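Local structure of phosphoserine aminotransferase (Bacillus alcalophilus, 1W23) at residues L39-Q44 and D233-T238; E47-Q52 and S243-R248; Q68-Q73 and L224-H229. The protein catalyses the reversible, pyridoxal-phosphate-dependent transfer of an amino group between phosphoserine and 2-oxoglutarate, the second step of serine synthesis from 3-phosphoglycerate. All coordinates share one frame; numbering follows the deposited sequence.

The three contacts are neighbours in the class-V aminotransferase fold and touch one another. Interactions 2 and 3 are buried; interaction 1, at the dimer interface, is only partly so. In interaction 1 two loops meet by van der Waals packing, His41 on Thr238 and Arg42 on Leu235, and by one bridging water, while 233-238 separately binds the cofactor phosphate. Interaction 2 packs the helices that follow those loops, 44-61 and 241-256, through aliphatic groups and one hydrogen bond. Interaction 3 sets helix 226-231 against strand 67-72 by apolar and CH-pi contacts. His50 of interaction 2 bonds to Asp233 O of interaction 1, Ser234 OG bonds to Phe71 N of interaction 3, and Phe71 packs on Ile244 and Leu247.

Interaction 1: residues L39-Q44 and D233-T238. With PLP (pyridoxal-5'-phosphate), chain R.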
# COMPACT_ATOMS: atom_id res chain seq x y z
N LEU A 39 5.44 -14.86 1.80
CA LEU A 39 4.99 -15.43 3.08
C LEU A 39 3.60 -14.98 3.45
O LEU A 39 3.14 -13.88 3.11
CB LEU A 39 5.91 -14.93 4.20
CG LEU A 39 7.35 -15.29 4.13
CD1 LEU A 39 8.09 -14.57 5.27
CD2 LEU A 39 7.58 -16.80 4.24
N SER A 40 2.93 -15.82 4.24
CA SER A 40 1.75 -15.37 4.92
C SER A 40 2.06 -14.29 5.95
O SER A 40 3.07 -14.38 6.65
CB SER A 40 1.12 -16.56 5.70
OG SER A 40 -0.02 -16.13 6.42
N HIS A 41 1.18 -13.31 6.10
CA HIS A 41 1.31 -12.33 7.18
C HIS A 41 1.01 -12.94 8.55
O HIS A 41 1.24 -12.26 9.56
CB HIS A 41 0.41 -11.11 6.88
CG HIS A 41 -1.03 -11.40 6.67
ND1 HIS A 41 -1.39 -12.17 5.56
CD2 HIS A 41 -2.14 -11.04 7.37
CE1 HIS A 41 -2.69 -12.30 5.60
NE2 HIS A 41 -3.17 -11.59 6.68
N ARG A 42 0.57 -14.20 8.59
CA ARG A 42 0.40 -14.91 9.84
C ARG A 42 1.48 -15.95 10.08
O ARG A 42 1.38 -16.76 11.01
CB ARG A 42 -0.96 -15.61 9.81
CG ARG A 42 -2.06 -14.61 9.77
CD ARG A 42 -2.09 -13.65 10.95
NE ARG A 42 -3.36 -12.92 10.77
CZ ARG A 42 -3.81 -12.08 11.68
NH1 ARG A 42 -3.09 -11.92 12.79
NH2 ARG A 42 -4.95 -11.47 11.39
N SER A 43 2.52 -15.96 9.24
CA SER A 43 3.68 -16.77 9.51
C SER A 43 4.52 -16.25 10.68
O SER A 43 4.56 -15.06 10.92
CB SER A 43 4.60 -16.87 8.26
OG SER A 43 5.21 -15.65 7.95
N GLN A 44 5.18 -17.14 11.37
CA GLN A 44 6.13 -16.70 12.41
C GLN A 44 7.15 -15.73 11.82
O GLN A 44 7.49 -14.75 12.48
CB GLN A 44 6.87 -17.90 13.02
CG GLN A 44 7.78 -17.47 14.14
CD GLN A 44 7.87 -18.58 15.17
OE1 GLN A 44 6.95 -19.39 15.34
NE2 GLN A 44 9.05 -18.53 15.80
N ASP A 233 -4.07 -5.15 15.51
CA ASP A 233 -2.64 -4.92 15.40
C ASP A 233 -2.18 -4.74 13.95
O ASP A 233 -1.15 -5.27 13.54
CB ASP A 233 -1.84 -6.03 16.07
CG ASP A 233 -0.37 -5.74 16.23
OD1 ASP A 233 0.04 -4.56 16.28
OD2 ASP A 233 0.39 -6.71 16.32
N SER A 234 -2.97 -3.97 13.18
CA SER A 234 -2.66 -3.66 11.80
C SER A 234 -2.62 -4.92 10.90
O SER A 234 -1.95 -4.89 9.87
CB SER A 234 -1.35 -2.84 11.67
OG SER A 234 -1.42 -1.67 12.46
N LEU A 235 -3.35 -5.94 11.26
CA LEU A 235 -3.49 -7.16 10.49
C LEU A 235 -4.94 -7.49 10.19
O LEU A 235 -5.32 -8.64 10.00
CB LEU A 235 -2.80 -8.34 11.23
CG LEU A 235 -1.28 -8.09 11.44
CD1 LEU A 235 -0.78 -9.04 12.53
CD2 LEU A 235 -0.47 -8.20 10.18
N TYR A 236 -5.80 -6.47 10.15
CA TYR A 236 -7.20 -6.68 9.85
C TYR A 236 -7.36 -7.30 8.46
O TYR A 236 -8.10 -8.26 8.25
CB TYR A 236 -8.00 -5.36 9.94
CG TYR A 236 -9.42 -5.61 9.46
CD1 TYR A 236 -10.35 -6.29 10.30
CD2 TYR A 236 -9.85 -5.21 8.22
CE1 TYR A 236 -11.63 -6.50 9.83
CE2 TYR A 236 -11.15 -5.46 7.75
CZ TYR A 236 -12.03 -6.11 8.56
OH TYR A 236 -13.32 -6.38 8.19
N ASN A 237 -6.68 -6.72 7.49
CA ASN A 237 -6.58 -7.28 6.15
C ASN A 237 -5.11 -7.46 5.83
O ASN A 237 -4.22 -7.29 6.68
CB ASN A 237 -7.34 -6.48 5.08
CG ASN A 237 -6.71 -5.15 4.72
OD1 ASN A 237 -6.09 -4.51 5.56
ND2 ASN A 237 -6.88 -4.74 3.46
N THR A 238 -4.80 -7.81 4.58
CA THR A 238 -3.41 -8.16 4.26
C THR A 238 -2.55 -6.93 4.29
O THR A 238 -2.80 -5.99 3.54
CB THR A 238 -3.34 -8.82 2.89
OG1 THR A 238 -4.29 -9.88 2.77
CG2 THR A 238 -1.94 -9.41 2.69
N1 PLP R . -11.58 -10.94 -1.55
C2 PLP R . -11.08 -12.19 -1.86
C2A PLP R . -11.88 -12.99 -2.85
C3 PLP R . -9.91 -12.64 -1.24
O3 PLP R . -9.45 -13.81 -1.56
C4 PLP R . -9.23 -11.76 -0.38
C4A PLP R . -7.87 -12.17 0.25
C5 PLP R . -9.79 -10.52 -0.06
C6 PLP R . -10.96 -10.12 -0.66
C5A PLP R . -9.22 -9.53 1.02
O4P PLP R . -8.03 -8.88 0.36
P PLP R . -7.18 -7.82 1.24
O1P PLP R . -6.59 -8.59 2.39
O2P PLP R . -8.14 -6.77 1.70
O3P PLP R . -6.18 -7.32 0.24
O HOH W 1 -5.82 -10.83 7.72
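The phosphate end of a cofactor site that straddles the dimer interface is built here: loop 233-238 grips the pyridoxal phosphate, and loop 39-44 packs against that loop. Thr238 holds O1P twice, through its backbone N at 2.9 Å and through OG1, which donates to PLP O1P at 2.7 Å. Asn237 reaches the next oxygen, its ND2 donating almost straight (167°) to PLP O2P. The second subunit completes the site with Ala76, Ser77, Thr152 and Gln195.

Behind the phosphate, His41 stands in the crowded chi1 position, CG between the backbone N and carbonyl carbon (57°), which turns one ring face onto Thr238; the methyl CG2 lies 4.0 Å from ND1 of His41. Leu235 CD2 comes up at the ring edge. In the ring plane a water sits 2.9 Å from His41 NE2 and donates to Leu235 O, so it bridges the two loops. Arg42, bent at chi2, lays its guanidinium over Leu235, with NH1 of Arg42 3.7 Å from Leu235 CD1; NH2 of Arg42 lies near Leu235 O, at too poor an angle for a hydrogen bond.

The 39-44 loop holds its own shape through a type I turn, Ser43 N to Ser40 O, and an ST turn from Arg42 N to Ser40 OG. Ser43 OG also donates to Ser40 O and caps Tyr46 N. Leu235 CB covers one face of the guanidinium and no salt bridge forms within this contact, which would be consistent with the by-similarity role of Arg42 in binding L-glutamate.

Interaction 2: residues E47-Q52 and S243-R248; sequences EEVHEQ and SIYMLR
Val49 pushes its CG1 methyl against the backbone of Tyr245, 3.6 Å from Tyr245 CA and close to CB, near the plane of the tyrosine ring at its edge. With CG1 anti to the backbone N, the other methyl, CG2, is left to meet Arg248, 4.0 Å from NH1. The valine thus sits between two residues of the facing helix. Arg248 folds back at chi2 and chi3 so that its CG passes 3.9 Å from Val49 O and its tip turns to Gln52.

There the two side chains run alongside each other, and in the conformer described Arg248 NH1 donates to Gln52 OE1 at 2.7 Å. The acceptor lies close to the guanidinium plane, but the nitrogen stands above the amide's carbonyl plane, and the N-H...O angle is only 146°, so the bond is short but bent. An alanine in place of Arg248 would remove that bond and the chain that crosses Val49 and runs beside Gln52, and would probably loosen this part of the helix-helix contact. On the other side of Val49, Ile244 CD1 touches His50 ND1 at 4.1 Å. His50 has polar partners on both nitrogens, Tyr46 OH on ND1 and Asp233 O on NE2, which orient the ring in the conformer described; the hydroxyl of Tyr245 bonds to Glu25.

The axes of the segments 47-52 and 243-248 approach to 9.0 Å and cross at 53°, an oblique helix-on-helix packing that joins helix 44-61 to helix 241-256 in the large domain of this fold type I enzyme.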
# COMPACT_ATOMS: atom_id res chain seq x y z
N GLU A 47 5.45 -12.34 11.30
CA GLU A 47 5.05 -11.76 12.58
C GLU A 47 6.22 -11.18 13.32
O GLU A 47 6.12 -10.14 13.98
CB GLU A 47 4.27 -12.79 13.43
CG GLU A 47 2.83 -13.06 12.86
CD GLU A 47 2.06 -14.15 13.58
OE1 GLU A 47 0.83 -14.23 13.34
OE2 GLU A 47 2.72 -14.92 14.36
N GLU A 48 7.38 -11.85 13.25
CA GLU A 48 8.58 -11.32 13.89
C GLU A 48 9.00 -9.98 13.26
O GLU A 48 9.40 -9.07 14.01
CB GLU A 48 9.77 -12.30 13.77
CG GLU A 48 9.70 -13.54 14.57
CD GLU A 48 10.87 -14.51 14.28
OE1 GLU A 48 11.75 -14.24 13.42
OE2 GLU A 48 10.85 -15.59 14.97
N VAL A 49 8.95 -9.85 11.94
CA VAL A 49 9.28 -8.59 11.29
C VAL A 49 8.31 -7.46 11.70
O VAL A 49 8.75 -6.35 12.02
CB VAL A 49 9.23 -8.79 9.76
CG1 VAL A 49 9.31 -7.44 9.04
CG2 VAL A 49 10.32 -9.73 9.27
N HIS A 50 7.02 -7.76 11.70
CA HIS A 50 5.98 -6.80 12.04
C HIS A 50 6.22 -6.27 13.43
O HIS A 50 6.18 -5.06 13.71
CB HIS A 50 4.62 -7.45 11.81
CG HIS A 50 3.35 -6.66 11.73
ND1 HIS A 50 2.86 -6.05 10.60
CD2 HIS A 50 2.41 -6.44 12.70
CE1 HIS A 50 1.70 -5.47 10.86
NE2 HIS A 50 1.40 -5.68 12.14
N GLU A 51 6.43 -7.18 14.38
CA GLU A 51 6.67 -6.84 15.77
C GLU A 51 7.98 -6.06 15.96
O GLU A 51 8.03 -5.09 16.72
CB GLU A 51 6.68 -8.09 16.61
CG GLU A 51 7.34 -8.06 17.97
CD GLU A 51 7.14 -9.35 18.72
OE1 GLU A 51 6.21 -9.37 19.55
OE2 GLU A 51 7.87 -10.35 18.52
N GLN A 52 9.05 -6.50 15.26
CA GLN A 52 10.31 -5.80 15.39
C GLN A 52 10.24 -4.37 14.87
O GLN A 52 10.82 -3.45 15.46
CB GLN A 52 11.42 -6.49 14.61
CG GLN A 52 12.09 -7.67 15.28
CD GLN A 52 13.19 -8.31 14.44
OE1 GLN A 52 13.65 -7.71 13.47
NE2 GLN A 52 13.60 -9.52 14.84
N SER A 243 6.86 -3.61 2.25
CA SER A 243 7.10 -2.23 2.74
C SER A 243 7.39 -2.24 4.23
O SER A 243 8.30 -1.47 4.68
CB SER A 243 5.94 -1.31 2.41
OG SER A 243 5.79 -1.15 1.03
N ILE A 244 6.67 -3.01 5.02
CA ILE A 244 6.93 -3.06 6.47
C ILE A 244 8.26 -3.72 6.76
O ILE A 244 9.01 -3.28 7.66
CB ILE A 244 5.73 -3.73 7.19
CG1 ILE A 244 4.50 -2.83 7.10
CG2 ILE A 244 6.09 -4.07 8.62
CD1 ILE A 244 3.17 -3.51 7.36
N TYR A 245 8.63 -4.75 6.01
CA TYR A 245 9.96 -5.36 6.14
C TYR A 245 11.03 -4.35 5.82
O TYR A 245 12.05 -4.24 6.56
CB TYR A 245 10.00 -6.57 5.16
CG TYR A 245 11.39 -7.01 4.84
CD1 TYR A 245 12.13 -7.85 5.67
CD2 TYR A 245 12.03 -6.58 3.68
CE1 TYR A 245 13.42 -8.24 5.35
CE2 TYR A 245 13.31 -6.94 3.37
CZ TYR A 245 14.01 -7.79 4.23
OH TYR A 245 15.30 -8.11 3.88
N MET A 246 10.89 -3.56 4.74
CA MET A 246 11.91 -2.55 4.43
C MET A 246 11.98 -1.49 5.51
O MET A 246 13.08 -1.02 5.85
CB MET A 246 11.65 -1.94 3.06
CG MET A 246 11.99 -2.85 1.91
SD MET A 246 13.70 -3.33 1.80
CE MET A 246 14.57 -1.80 1.83
N LEU A 247 10.84 -1.05 6.05
CA LEU A 247 10.78 -0.14 7.17
C LEU A 247 11.59 -0.72 8.35
O LEU A 247 12.41 -0.00 8.95
CB LEU A 247 9.32 0.10 7.56
CG LEU A 247 9.05 0.83 8.89
CD1 LEU A 247 9.52 2.20 8.95
CD2 LEU A 247 7.56 0.70 9.20
N ARG A 248 11.38 -1.99 8.69
CA ARG A 248 12.16 -2.61 9.74
C ARG A 248 13.65 -2.45 9.43
O ARG A 248 14.44 -2.08 10.32
CB ARG A 248 11.70 -4.08 9.87
CG ARG A 248 12.25 -4.83 11.10
CD ARG A 248 13.74 -5.21 11.07
NE ARG A 248 14.08 -5.97 9.84
CZ ARG A 248 13.99 -7.28 9.76
NH1 ARG A 248 13.65 -8.04 10.80
NH2 ARG A 248 14.26 -7.87 8.58

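Interaction 3: residues Q68-Q73 and L224-H229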
# COMPACT_ATOMS: atom_id res chain seq x y z
N GLN A 68 -0.10 3.15 20.60
CA GLN A 68 0.06 1.98 19.70
C GLN A 68 0.57 2.50 18.36
O GLN A 68 0.29 3.63 17.94
CB GLN A 68 -1.20 1.21 19.54
CG GLN A 68 -0.98 -0.15 18.77
CD GLN A 68 -2.15 -1.06 18.85
OE1 GLN A 68 -2.53 -1.75 17.84
NE2 GLN A 68 -2.75 -1.09 20.02
N ILE A 69 1.33 1.66 17.68
CA ILE A 69 1.90 1.92 16.37
C ILE A 69 1.08 1.17 15.33
O ILE A 69 1.02 -0.07 15.44
CB ILE A 69 3.37 1.50 16.36
CG1 ILE A 69 4.18 2.28 17.41
CG2 ILE A 69 3.99 1.66 14.97
CD1 ILE A 69 5.48 1.57 17.78
N LEU A 70 0.50 1.86 14.40
CA LEU A 70 -0.26 1.28 13.29
C LEU A 70 0.55 1.38 12.02
O LEU A 70 1.25 2.38 11.78
CB LEU A 70 -1.59 1.97 13.10
CG LEU A 70 -2.47 2.12 14.32
CD1 LEU A 70 -3.75 2.87 13.95
CD2 LEU A 70 -2.85 0.80 14.94
N PHE A 71 0.41 0.36 11.16
CA PHE A 71 0.97 0.31 9.82
C PHE A 71 -0.21 0.20 8.86
O PHE A 71 -0.82 -0.86 8.76
CB PHE A 71 1.90 -0.86 9.63
CG PHE A 71 3.12 -0.88 10.54
CD1 PHE A 71 3.59 -2.06 11.05
CD2 PHE A 71 3.81 0.29 10.87
CE1 PHE A 71 4.70 -2.10 11.87
CE2 PHE A 71 4.91 0.23 11.71
CZ PHE A 71 5.38 -0.96 12.19
N LEU A 72 -0.52 1.29 8.16
CA LEU A 72 -1.71 1.39 7.30
C LEU A 72 -1.31 1.62 5.86
O LEU A 72 -0.27 2.23 5.56
CB LEU A 72 -2.62 2.52 7.78
CG LEU A 72 -3.09 2.39 9.22
CD1 LEU A 72 -4.07 3.53 9.52
CD2 LEU A 72 -3.74 1.06 9.51
N GLN A 73 -2.16 1.22 4.96
CA GLN A 73 -2.06 1.59 3.54
C GLN A 73 -2.74 2.92 3.32
O GLN A 73 -3.57 3.36 4.14
CB GLN A 73 -2.66 0.49 2.68
CG GLN A 73 -1.99 -0.86 2.80
CD GLN A 73 -2.58 -1.87 1.83
OE1 GLN A 73 -2.49 -1.66 0.61
NE2 GLN A 73 -3.18 -2.95 2.34
N LEU A 224 -11.91 2.15 7.66
CA LEU A 224 -11.63 3.56 7.94
C LEU A 224 -11.70 3.90 9.42
O LEU A 224 -11.49 5.08 9.75
CB LEU A 224 -12.50 4.47 7.09
CG LEU A 224 -12.18 4.38 5.57
CD1 LEU A 224 -13.31 4.93 4.73
CD2 LEU A 224 -10.88 5.13 5.31
N GLN A 225 -11.98 2.94 10.27
CA GLN A 225 -11.93 3.11 11.74
C GLN A 225 -10.56 2.86 12.28
O GLN A 225 -10.02 1.78 12.04
CB GLN A 225 -12.92 2.15 12.45
CG GLN A 225 -14.34 2.37 12.05
CD GLN A 225 -15.32 1.78 12.96
OE1 GLN A 225 -14.96 1.29 14.03
NE2 GLN A 225 -16.54 1.87 12.52
N TYR A 226 -9.99 3.79 13.04
CA TYR A 226 -8.73 3.43 13.73
C TYR A 226 -8.93 2.21 14.64
O TYR A 226 -8.01 1.39 14.75
CB TYR A 226 -8.12 4.58 14.53
CG TYR A 226 -7.64 5.69 13.63
CD1 TYR A 226 -8.34 6.86 13.49
CD2 TYR A 226 -6.48 5.56 12.88
CE1 TYR A 226 -7.91 7.87 12.65
CE2 TYR A 226 -6.05 6.56 12.02
CZ TYR A 226 -6.77 7.74 11.91
OH TYR A 226 -6.40 8.74 11.08
N ALA A 227 -10.10 2.09 15.28
CA ALA A 227 -10.34 0.98 16.19
C ALA A 227 -10.14 -0.35 15.50
O ALA A 227 -9.63 -1.32 16.15
CB ALA A 227 -11.74 1.12 16.80
N THR A 228 -10.48 -0.52 14.25
CA THR A 228 -10.30 -1.78 13.52
C THR A 228 -8.86 -2.19 13.54
O THR A 228 -8.51 -3.37 13.79
CB THR A 228 -10.80 -1.61 12.06
OG1 THR A 228 -12.21 -1.33 12.09
CG2 THR A 228 -10.53 -2.82 11.22
N HIS A 229 -8.00 -1.23 13.23
CA HIS A 229 -6.58 -1.50 13.09
C HIS A 229 -5.89 -1.63 14.45
O HIS A 229 -4.95 -2.41 14.61
CB HIS A 229 -5.93 -0.41 12.21
CG HIS A 229 -6.63 -0.38 10.87
ND1 HIS A 229 -6.44 -1.40 9.95
CD2 HIS A 229 -7.53 0.51 10.37
CE1 HIS A 229 -7.20 -1.10 8.90
NE2 HIS A 229 -7.86 0.04 9.11
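Leu72 places its CD2 methyl over one face of the His229 imidazole, displaced toward CG, 3.7 Å from the ring centroid and 21° off the normal, a CH-pi contact. The methyl is closest to the side-chain root of the ring, 3.5 Å from His229 CG. The ring is fixed at its far edge, where NE2 bonds to Met223 O, and Thr228 CB lies over the opposite face, so the imidazole is held between an aliphatic group on each side.

Leu70, two residues back along the strand and pointing the same way, meets Tyr226 roughly at right angles: its CD1 comes to the edge of the phenol ring, 4.0 Å from Tyr226 CD2. Its second methyl, CD2, packs 3.9 Å from His229 O. Leu70 and Leu72 are both turned with CG anti to the carbonyl carbon, which presents their methyls as a pair to the helix. This is the packing of a helix on a face of the central mixed sheet: strand 67-72 is one of its two edge strands within the chain, paired antiparallel with 204-209, and helix 226-231 covers the side carrying the leucines, while Phe71 points to the other side, toward helix 44-61.

Leu72 CD1 also grazes the phenol, 4.4 Å from Tyr226 CE2. The hydroxyl of Tyr226 bonds to Gln79 on helix 75-87, whose Met82 and Leu83 pack against the tyrosine as well.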